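Local coordinates for protein kinase, putative (Bodo saltans, PDB 6TLY) that serves in the unconventional kinetoplastid kinetochore, is probably a serine/threonine kinase, and probably localizes to centromeres through its zinc-binding central domain, at residues C32-Q37 and S65-E70; K45-R50 and V58-A63; E52-D57 and C78-P83. All blocks are in the same frame, centred on the assembly; numbering follows the deposited sequence.

Contact 1 of 3, residues C32-Q37 and S65-E70; sequences CNVCDQ and SRKFKE. With ZN (zinc ion), chain C.
The CxxC turn of a Cys4 zinc site meets the chain leaving the helix 60-65 through N33 and V34 on one side and K67, F68 and K69 on the other. V34 carries the packing. Its CG1, anti to the backbone N (chi1 174°), reaches the F68 backbone at C (3.8 Å) and lies 3.9 Å from K67 CB, while CG2 faces the carbonyl O of K67. The K67 chain bends at chi3, and its ammonium end comes back beside the same V34 methyl, NZ to CG1 4.0 Å. K69 makes the polar link: a bend at chi2 (70°) brings CD to 3.2 Å from N33 O, and NZ donates to that oxygen at 3.1 Å from above the carbonyl plane. The turn itself is stiffened by sulfur, since the amides of V34 and C35 both donate to C32 SG. This sulfur binds the zinc at 2.4 Å, with C35 SG at 2.3 Å, and the N-H bonds are likely to spread the thiolate charge. C59 and C62 complete the metal site. Around the contact, N33 OD1 accepts from both D57 N and K87 NZ, and V34 also packs on Y56 and C62. The turn is thus lodged between the strand 56-59, the helix 60-65 and the outgoing loop that leads to the strand 73-74.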
loop_
_atom_site.group_PDB
_atom_site.type_symbol
_atom_site.label_atom_id
_atom_site.label_comp_id
_atom_site.label_asym_id
_atom_site.label_seq_id
_atom_site.Cartn_x
_atom_site.Cartn_y
_atom_site.Cartn_z
ATOM N N CYS A 32 4.572 -7.182 -3.538
ATOM C CA CYS A 32 3.325 -6.452 -3.816
ATOM C C CYS A 32 2.232 -6.783 -2.840
ATOM O O CYS A 32 1.976 -7.966 -2.622
ATOM C CB CYS A 32 2.839 -6.671 -5.244
ATOM S SG CYS A 32 1.311 -5.777 -5.620
ATOM N N ASN A 33 1.643 -5.760 -2.216
ATOM C CA ASN A 33 0.629 -6.013 -1.200
ATOM C C ASN A 33 -0.672 -6.616 -1.767
ATOM O O ASN A 33 -1.493 -7.115 -0.990
ATOM C CB ASN A 33 0.366 -4.779 -0.406
ATOM C CG ASN A 33 1.535 -4.251 0.406
ATOM O OD1 ASN A 33 1.385 -3.268 1.109
ATOM N ND2 ASN A 33 2.726 -4.882 0.351
ATOM N N VAL A 34 -0.845 -6.604 -3.093
ATOM C CA VAL A 34 -2.020 -7.207 -3.730
ATOM C C VAL A 34 -1.686 -8.584 -4.330
ATOM O O VAL A 34 -2.330 -9.574 -3.982
ATOM C CB VAL A 34 -2.661 -6.276 -4.791
ATOM C CG1 VAL A 34 -3.799 -6.986 -5.544
ATOM C CG2 VAL A 34 -3.152 -4.974 -4.170
ATOM N N CYS A 35 -0.679 -8.661 -5.224
ATOM C CA CYS A 35 -0.387 -9.921 -5.919
ATOM C C CYS A 35 0.773 -10.741 -5.339
ATOM O O CYS A 35 1.059 -11.792 -5.887
ATOM C CB CYS A 35 -0.162 -9.655 -7.406
ATOM S SG CYS A 35 1.425 -8.860 -7.769
ATOM N N ASP A 36 1.514 -10.217 -4.361
ATOM C CA ASP A 36 2.657 -10.880 -3.726
ATOM C C ASP A 36 3.912 -11.024 -4.630
ATOM O O ASP A 36 4.879 -11.664 -4.214
ATOM C CB ASP A 36 2.252 -12.249 -3.123
ATOM C CG ASP A 36 3.177 -12.707 -2.019
ATOM O OD1 ASP A 36 3.756 -11.832 -1.326
ATOM O OD2 ASP A 36 3.349 -13.943 -1.857
ATOM N N GLN A 37 3.918 -10.422 -5.826
ATOM C CA GLN A 37 5.081 -10.494 -6.726
ATOM C C GLN A 37 6.264 -9.733 -6.081
ATOM O O GLN A 37 6.067 -8.650 -5.539
ATOM C CB GLN A 37 4.710 -9.921 -8.115
ATOM C CG GLN A 37 5.829 -9.302 -8.962
ATOM C CD GLN A 37 5.292 -8.597 -10.190
ATOM O OE1 GLN A 37 4.935 -7.406 -10.154
ATOM N NE2 GLN A 37 5.225 -9.309 -11.314
ATOM N N SER A 65 -4.298 -1.497 -13.070
ATOM C CA SER A 65 -5.496 -2.299 -13.368
ATOM C C SER A 65 -6.573 -2.231 -12.247
ATOM O O SER A 65 -7.644 -2.816 -12.396
ATOM C CB SER A 65 -5.121 -3.747 -13.671
ATOM O OG SER A 65 -4.819 -4.478 -12.495
ATOM N N ARG A 66 -6.292 -1.510 -11.146
ATOM C CA ARG A 66 -7.186 -1.358 -10.005
ATOM C C ARG A 66 -7.474 -2.687 -9.336
ATOM O O ARG A 66 -8.606 -2.954 -8.944
ATOM C CB ARG A 66 -8.477 -0.605 -10.366
ATOM C CG ARG A 66 -8.273 0.885 -10.344
ATOM C CD ARG A 66 -7.648 1.422 -11.602
ATOM N NE ARG A 66 -7.600 2.885 -11.605
ATOM C CZ ARG A 66 -6.872 3.609 -12.451
ATOM N NH1 ARG A 66 -6.096 3.014 -13.345
ATOM N NH2 ARG A 66 -6.903 4.935 -12.395
ATOM N N LYS A 67 -6.445 -3.537 -9.241
ATOM C CA LYS A 67 -6.576 -4.813 -8.566
ATOM C C LYS A 67 -6.592 -4.533 -7.073
ATOM O O LYS A 67 -5.878 -3.655 -6.595
ATOM C CB LYS A 67 -5.408 -5.743 -8.909
ATOM C CG LYS A 67 -5.697 -6.634 -10.101
ATOM C CD LYS A 67 -4.953 -7.956 -9.988
ATOM C CE LYS A 67 -5.434 -8.773 -8.809
ATOM N NZ LYS A 67 -4.395 -9.727 -8.353
ATOM N N PHE A 68 -7.402 -5.268 -6.344
ATOM C CA PHE A 68 -7.516 -5.098 -4.903
ATOM C C PHE A 68 -7.347 -6.432 -4.199
ATOM O O PHE A 68 -7.587 -7.485 -4.788
ATOM C CB PHE A 68 -8.867 -4.431 -4.521
ATOM C CG PHE A 68 -10.109 -5.138 -5.033
ATOM C CD1 PHE A 68 -10.630 -4.844 -6.281
ATOM C CD2 PHE A 68 -10.734 -6.114 -4.277
ATOM C CE1 PHE A 68 -11.757 -5.498 -6.754
ATOM C CE2 PHE A 68 -11.853 -6.777 -4.759
ATOM C CZ PHE A 68 -12.369 -6.452 -5.984
ATOM N N LYS A 69 -6.901 -6.376 -2.944
ATOM C CA LYS A 69 -6.756 -7.530 -2.072
ATOM C C LYS A 69 -8.175 -8.019 -1.758
ATOM O O LYS A 69 -9.065 -7.209 -1.488
ATOM C CB LYS A 69 -6.062 -7.088 -0.771
ATOM C CG LYS A 69 -5.454 -8.203 0.050
ATOM C CD LYS A 69 -4.247 -8.793 -0.602
ATOM C CE LYS A 69 -3.482 -9.661 0.354
ATOM N NZ LYS A 69 -2.137 -9.987 -0.180
ATOM N N GLU A 70 -8.392 -9.331 -1.814
ATOM C CA GLU A 70 -9.699 -9.907 -1.525
ATOM C C GLU A 70 -9.926 -10.140 -0.018
ATOM O O GLU A 70 -10.998 -10.575 0.352
ATOM C CB GLU A 70 -9.917 -11.196 -2.339
ATOM C CG GLU A 70 -10.131 -10.934 -3.819
ATOM C CD GLU A 70 -9.714 -12.079 -4.725
ATOM O OE1 GLU A 70 -10.358 -13.152 -4.672
ATOM O OE2 GLU A 70 -8.749 -11.896 -5.501
HETATM ZN ZN ZN C . 0.944 -6.567 -7.829
#

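Contact 2 of 3, residues K45-R50 and V58-A63; sequences KAYMYR and VCNQCA. With ZN (zinc ion), chain C.
Y47 and N60 stack side chain on side chain between the segments 45-50 and 58-63, an illustration of how one asparagine can bind a backbone and a ring at once. N60 CB sits over the middle of one face of the Y47 ring, a CH-pi contact 3.5 Å from the centroid. The amide plane follows the ring, stacked at 16° to it. A chi1 of 55° sets N60 CG between the backbone N and the carbonyl carbon, and chi2 of -68° then turns the amide so that OD1 accepts from Y47 N at 3.0 Å, the donor standing above the amide plane. A weak bond from N60 N to Y47 O closes the pair. Two residues on, in the strand 48-51, Y49 forms an antiparallel hydrogen-bonded pair with V58, Y49 N to V58 O at 2.8 Å and V58 N to Y49 O at 3.0 Å. Its ring edge meets N60 CA, and A63 CB lies obliquely 3.3 Å from Y49 CD1, tight packing against the first helical turn. Further out, E64 OE2 is hydrogen-bonded to both tyrosine hydroxyls, which probably limits how the two rings can shift, and the strand 18-20 flanks the strand 48-51. An alanine in place of Y47 would take the ring from over N60 CB and the hydroxyl from E64, and would probably open a gap beside N60 and leave its side chain less firmly held. C59 is the N-cap of the helix: C59 SG, which also binds the zinc, accepts from C62 N at 3.4 Å. Metal, cap and hairpin therefore share one residue, and the helix start is likely to lend the C59 thiolate some electrostatic stabilisation.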
loop_
_atom_site.group_PDB
_atom_site.type_symbol
_atom_site.label_atom_id
_atom_site.label_comp_id
_atom_site.label_asym_id
_atom_site.label_seq_id
_atom_site.Cartn_x
_atom_site.Cartn_y
_atom_site.Cartn_z
ATOM N N LYS A 45 9.877 -1.213 -16.597
ATOM C CA LYS A 45 8.917 -2.298 -16.758
ATOM C C LYS A 45 8.241 -2.638 -15.421
ATOM O O LYS A 45 7.048 -2.927 -15.401
ATOM C CB LYS A 45 9.627 -3.532 -17.340
ATOM C CG LYS A 45 8.766 -4.793 -17.450
ATOM C CD LYS A 45 9.645 -6.036 -17.578
ATOM C CE LYS A 45 8.860 -7.328 -17.578
ATOM N NZ LYS A 45 7.985 -7.461 -18.782
ATOM N N ALA A 46 8.991 -2.587 -14.305
ATOM C CA ALA A 46 8.449 -2.940 -12.997
ATOM C C ALA A 46 8.705 -1.837 -11.986
ATOM O O ALA A 46 9.815 -1.706 -11.462
ATOM C CB ALA A 46 9.059 -4.246 -12.510
ATOM N N TYR A 47 7.687 -1.021 -11.737
ATOM C CA TYR A 47 7.783 0.087 -10.798
ATOM C C TYR A 47 6.684 -0.031 -9.733
ATOM O O TYR A 47 5.956 -1.029 -9.723
ATOM C CB TYR A 47 7.853 1.470 -11.494
ATOM C CG TYR A 47 6.738 1.703 -12.489
ATOM C CD1 TYR A 47 6.793 1.159 -13.765
ATOM C CD2 TYR A 47 5.649 2.505 -12.169
ATOM C CE1 TYR A 47 5.769 1.364 -14.683
ATOM C CE2 TYR A 47 4.630 2.741 -13.088
ATOM C CZ TYR A 47 4.693 2.167 -14.345
ATOM O OH TYR A 47 3.684 2.379 -15.256
ATOM N N MET A 48 6.597 0.939 -8.821
ATOM C CA MET A 48 5.700 0.834 -7.688
ATOM C C MET A 48 4.909 2.098 -7.382
ATOM O O MET A 48 5.279 3.183 -7.815
ATOM C CB MET A 48 6.525 0.441 -6.452
ATOM C CG MET A 48 7.538 1.493 -6.060
ATOM S SD MET A 48 8.314 1.270 -4.443
ATOM C CE MET A 48 6.882 1.302 -3.396
ATOM N N TYR A 49 3.821 1.892 -6.667
ATOM C CA TYR A 49 3.009 2.983 -6.101
ATOM C C TYR A 49 2.997 2.784 -4.586
ATOM O O TYR A 49 2.934 1.670 -4.136
ATOM C CB TYR A 49 1.605 2.942 -6.699
ATOM C CG TYR A 49 1.516 3.342 -8.149
ATOM C CD1 TYR A 49 1.771 2.444 -9.169
ATOM C CD2 TYR A 49 1.139 4.621 -8.501
ATOM C CE1 TYR A 49 1.660 2.802 -10.499
ATOM C CE2 TYR A 49 1.027 5.001 -9.825
ATOM C CZ TYR A 49 1.282 4.089 -10.830
ATOM O OH TYR A 49 1.179 4.479 -12.124
ATOM N N ARG A 50 3.055 3.871 -3.839
ATOM C CA ARG A 50 3.063 3.733 -2.370
ATOM C C ARG A 50 2.185 4.779 -1.685
ATOM O O ARG A 50 2.113 5.896 -2.143
ATOM C CB ARG A 50 4.499 3.818 -1.833
ATOM C CG ARG A 50 4.641 3.680 -0.325
ATOM C CD ARG A 50 6.035 3.731 0.256
ATOM N NE ARG A 50 6.104 3.864 1.686
ATOM C CZ ARG A 50 5.841 2.908 2.545
ATOM N NH1 ARG A 50 5.480 1.714 2.122
ATOM N NH2 ARG A 50 5.943 3.142 3.828
ATOM N N VAL A 58 2.285 -1.255 -3.765
ATOM C CA VAL A 58 1.730 -2.070 -4.894
ATOM C C VAL A 58 2.585 -1.963 -6.210
ATOM O O VAL A 58 3.181 -0.872 -6.700
ATOM C CB VAL A 58 0.259 -1.675 -5.125
ATOM C CG1 VAL A 58 0.112 -0.244 -5.587
ATOM C CG2 VAL A 58 -0.461 -2.606 -6.075
ATOM N N CYS A 59 2.617 -3.078 -6.966
ATOM C CA CYS A 59 3.340 -3.072 -8.257
ATOM C C CYS A 59 2.533 -2.227 -9.284
ATOM O O CYS A 59 1.343 -1.982 -9.078
ATOM C CB CYS A 59 3.591 -4.501 -8.767
ATOM S SG CYS A 59 2.127 -5.351 -9.438
ATOM N N ASN A 60 3.173 -1.793 -10.393
ATOM C CA ASN A 60 2.472 -0.981 -11.378
ATOM C C ASN A 60 1.294 -1.735 -12.003
ATOM O O ASN A 60 0.289 -1.108 -12.323
ATOM C CB ASN A 60 3.418 -0.487 -12.458
ATOM C CG ASN A 60 4.181 -1.598 -13.137
ATOM O OD1 ASN A 60 5.031 -2.259 -12.537
ATOM N ND2 ASN A 60 3.897 -1.829 -14.423
ATOM N N GLN A 61 1.426 -3.065 -12.171
ATOM C CA GLN A 61 0.396 -3.914 -12.783
ATOM C C GLN A 61 -0.880 -3.911 -11.954
ATOM O O GLN A 61 -1.956 -3.688 -12.505
ATOM C CB GLN A 61 0.923 -5.351 -12.953
ATOM C CG GLN A 61 1.263 -5.733 -14.388
ATOM C CD GLN A 61 2.347 -6.796 -14.487
ATOM O OE1 GLN A 61 2.756 -7.417 -13.489
ATOM N NE2 GLN A 61 2.840 -7.029 -15.702
ATOM N N CYS A 62 -0.764 -4.119 -10.635
ATOM C CA CYS A 62 -1.941 -4.114 -9.770
ATOM C C CYS A 62 -2.538 -2.697 -9.656
ATOM O O CYS A 62 -3.763 -2.530 -9.731
ATOM C CB CYS A 62 -1.621 -4.699 -8.395
ATOM S SG CYS A 62 -1.302 -6.482 -8.380
ATOM N N ALA A 63 -1.681 -1.678 -9.507
ATOM C CA ALA A 63 -2.147 -0.313 -9.326
ATOM C C ALA A 63 -2.961 0.248 -10.514
ATOM O O ALA A 63 -4.086 0.722 -10.327
ATOM C CB ALA A 63 -0.982 0.601 -8.990
HETATM ZN ZN ZN C . 0.944 -6.567 -7.829
#

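Contact 3 of 3, residues E52-D57 and C78-P83; sequences EKCDYD and CGKKFP. With ZN (zinc ion), chain B; ZN (zinc ion), chain D; SO4 (sulfate ion), chain F.
The rings of Y56 and F82 both enter this contact by their edges. P83 CG lies near the plane of the Y56 ring, 4.1 Å from CD1, with the proline and the tyrosine crossing obliquely. C54 O approaches the F82 ring in the same manner, 4.2 Å from CE1. Y56 also packs on M17, and F82 on L88 of the helix 85-93. The polar link is made by K80. With CG anti to the backbone N (chi1 -156°) and an extended chain beyond it, K80 reaches across to K53 and donates from NZ to K53 O at 2.8 Å, the donor tilted 31° from the carbonyl plane. On the way its CE passes 3.7 Å from C54 SG; NZ lies a little farther from this zinc-bound sulfur, and its charge may offset part of the sulfur's negative charge. C54 SG holds its zinc at 2.4 Å, together with C11, H15 and C51. At the far end C78 SG binds a different zinc at 2.3 Å, shared with C75, H91 and C95, and accepts a weak bond from K80 N. Opposite C51, D55 and Y56 form a G1 beta bulge next to the zinc site of C54. The contact joins the C1-like part of the domain to a beta-beta-alpha finger of C2H2 type, with a Cys-Cys-His-Cys ligand set.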
loop_
_atom_site.group_PDB
_atom_site.type_symbol
_atom_site.label_atom_id
_atom_site.label_comp_id
_atom_site.label_asym_id
_atom_site.label_seq_id
_atom_site.Cartn_x
_atom_site.Cartn_y
_atom_site.Cartn_z
ATOM N N GLU A 52 2.438 6.300 1.875
ATOM C CA GLU A 52 3.367 6.364 2.998
ATOM C C GLU A 52 2.644 6.293 4.327
ATOM O O GLU A 52 3.063 5.551 5.218
ATOM C CB GLU A 52 4.227 7.636 2.921
ATOM C CG GLU A 52 5.330 7.680 3.981
ATOM C CD GLU A 52 6.318 6.525 3.930
ATOM O OE1 GLU A 52 6.919 6.307 2.855
ATOM O OE2 GLU A 52 6.513 5.848 4.969
ATOM N N LYS A 53 1.510 6.979 4.429
ATOM C CA LYS A 53 0.755 6.992 5.682
ATOM C C LYS A 53 0.109 5.636 6.002
ATOM O O LYS A 53 -0.124 5.347 7.172
ATOM C CB LYS A 53 -0.250 8.148 5.721
ATOM C CG LYS A 53 -1.409 7.999 4.770
ATOM C CD LYS A 53 -1.754 9.320 4.077
ATOM C CE LYS A 53 -2.343 10.354 5.000
ATOM N NZ LYS A 53 -2.938 11.494 4.235
ATOM N N CYS A 54 -0.141 4.794 4.995
ATOM C CA CYS A 54 -0.706 3.462 5.222
ATOM C C CYS A 54 0.336 2.346 5.182
ATOM O O CYS A 54 -0.034 1.206 5.466
ATOM C CB CYS A 54 -1.817 3.172 4.213
ATOM S SG CYS A 54 -3.321 4.155 4.448
ATOM N N ASP A 55 1.589 2.623 4.730
ATOM C CA ASP A 55 2.657 1.616 4.500
ATOM C C ASP A 55 2.086 0.564 3.525
ATOM O O ASP A 55 2.035 -0.627 3.837
ATOM C CB ASP A 55 3.143 0.945 5.802
ATOM C CG ASP A 55 4.270 -0.044 5.549
ATOM O OD1 ASP A 55 5.083 0.208 4.640
ATOM O OD2 ASP A 55 4.323 -1.073 6.245
ATOM N N TYR A 56 1.556 1.055 2.416
ATOM C CA TYR A 56 0.900 0.229 1.386
ATOM C C TYR A 56 1.699 0.351 0.094
ATOM O O TYR A 56 1.804 1.430 -0.412
ATOM C CB TYR A 56 -0.529 0.710 1.181
ATOM C CG TYR A 56 -1.375 -0.130 0.272
ATOM C CD1 TYR A 56 -1.714 -1.423 0.604
ATOM C CD2 TYR A 56 -1.859 0.380 -0.911
ATOM C CE1 TYR A 56 -2.529 -2.189 -0.207
ATOM C CE2 TYR A 56 -2.673 -0.372 -1.734
ATOM C CZ TYR A 56 -3.001 -1.664 -1.393
ATOM O OH TYR A 56 -3.810 -2.379 -2.206
ATOM N N ASP A 57 2.237 -0.771 -0.355
ATOM C CA ASP A 57 3.082 -0.867 -1.548
ATOM C C ASP A 57 2.462 -1.764 -2.581
ATOM O O ASP A 57 2.139 -2.900 -2.270
ATOM C CB ASP A 57 4.408 -1.536 -1.167
ATOM C CG ASP A 57 5.233 -0.707 -0.234
ATOM O OD1 ASP A 57 5.300 0.511 -0.445
ATOM O OD2 ASP A 57 5.789 -1.281 0.738
ATOM N N CYS A 78 -9.173 2.499 15.148
ATOM C CA CYS A 78 -9.278 3.668 14.258
ATOM C C CYS A 78 -10.017 3.407 12.941
ATOM O O CYS A 78 -10.299 4.353 12.209
ATOM C CB CYS A 78 -7.905 4.277 14.004
ATOM S SG CYS A 78 -6.797 3.237 13.014
ATOM N N GLY A 79 -10.278 2.145 12.624
ATOM C CA GLY A 79 -10.974 1.749 11.409
ATOM C C GLY A 79 -10.081 1.546 10.193
ATOM O O GLY A 79 -10.567 1.152 9.143
ATOM N N LYS A 80 -8.794 1.844 10.302
ATOM C CA LYS A 80 -7.851 1.729 9.179
ATOM C C LYS A 80 -7.746 0.285 8.650
ATOM O O LYS A 80 -7.691 -0.655 9.444
ATOM C CB LYS A 80 -6.481 2.222 9.639
ATOM C CG LYS A 80 -5.558 2.709 8.551
ATOM C CD LYS A 80 -4.459 3.556 9.194
ATOM C CE LYS A 80 -3.552 4.215 8.181
ATOM N NZ LYS A 80 -2.210 4.498 8.773
ATOM N N LYS A 81 -7.717 0.131 7.318
ATOM C CA LYS A 81 -7.617 -1.145 6.605
ATOM C C LYS A 81 -6.174 -1.453 6.221
ATOM O O LYS A 81 -5.407 -0.546 5.852
ATOM C CB LYS A 81 -8.475 -1.131 5.331
ATOM C CG LYS A 81 -9.959 -0.871 5.591
ATOM C CD LYS A 81 -10.691 -0.624 4.281
ATOM C CE LYS A 81 -12.080 -0.070 4.512
ATOM N NZ LYS A 81 -12.887 -0.956 5.390
ATOM N N PHE A 82 -5.823 -2.747 6.267
ATOM C CA PHE A 82 -4.484 -3.260 5.957
ATOM C C PHE A 82 -4.578 -4.523 5.078
ATOM O O PHE A 82 -5.552 -5.275 5.154
ATOM C CB PHE A 82 -3.729 -3.582 7.260
ATOM C CG PHE A 82 -3.565 -2.361 8.127
ATOM C CD1 PHE A 82 -2.552 -1.448 7.881
ATOM C CD2 PHE A 82 -4.444 -2.104 9.162
ATOM C CE1 PHE A 82 -2.440 -0.289 8.633
ATOM C CE2 PHE A 82 -4.316 -0.949 9.926
ATOM C CZ PHE A 82 -3.318 -0.052 9.657
ATOM N N PRO A 83 -3.574 -4.767 4.221
ATOM C CA PRO A 83 -3.636 -5.952 3.352
ATOM C C PRO A 83 -3.239 -7.270 4.022
ATOM O O PRO A 83 -3.380 -8.318 3.391
ATOM C CB PRO A 83 -2.658 -5.596 2.225
ATOM C CG PRO A 83 -1.600 -4.781 2.927
ATOM C CD PRO A 83 -2.363 -3.963 3.966
HETATM ZN ZN ZN B . -3.320 5.398 2.446
HETATM ZN ZN ZN D . -5.557 1.943 14.485
HETATM S S SO4 F . -6.644 11.713 5.675
HETATM O O1 SO4 F . -6.705 13.004 6.369
HETATM O O2 SO4 F . -6.410 11.932 4.248
HETATM O O3 SO4 F . -7.901 10.983 5.825
HETATM O O4 SO4 F . -5.543 10.923 6.241
#

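Followed from the N terminus, the chain enters contact 1 at 32-37 and opens contact 2 at 45-50 and contact 3 at 52-57. Contact 2 closes first, at 58-63, nested within the loop that contact 1 closes at 65-70. Contact 3 closes last, at 78-83, and crosses both. Contacts 1 and 2 share one zinc and probably a hydrogen bond from K67 N to C62 O. Salt bridges from R50 to D55 and D57 tie contact 2 to contact 3, whereas N33 N probably bonds to D57 O between contacts 1 and 3. The hairpin, the CxxC turn and the C-terminal finger are thereby joined.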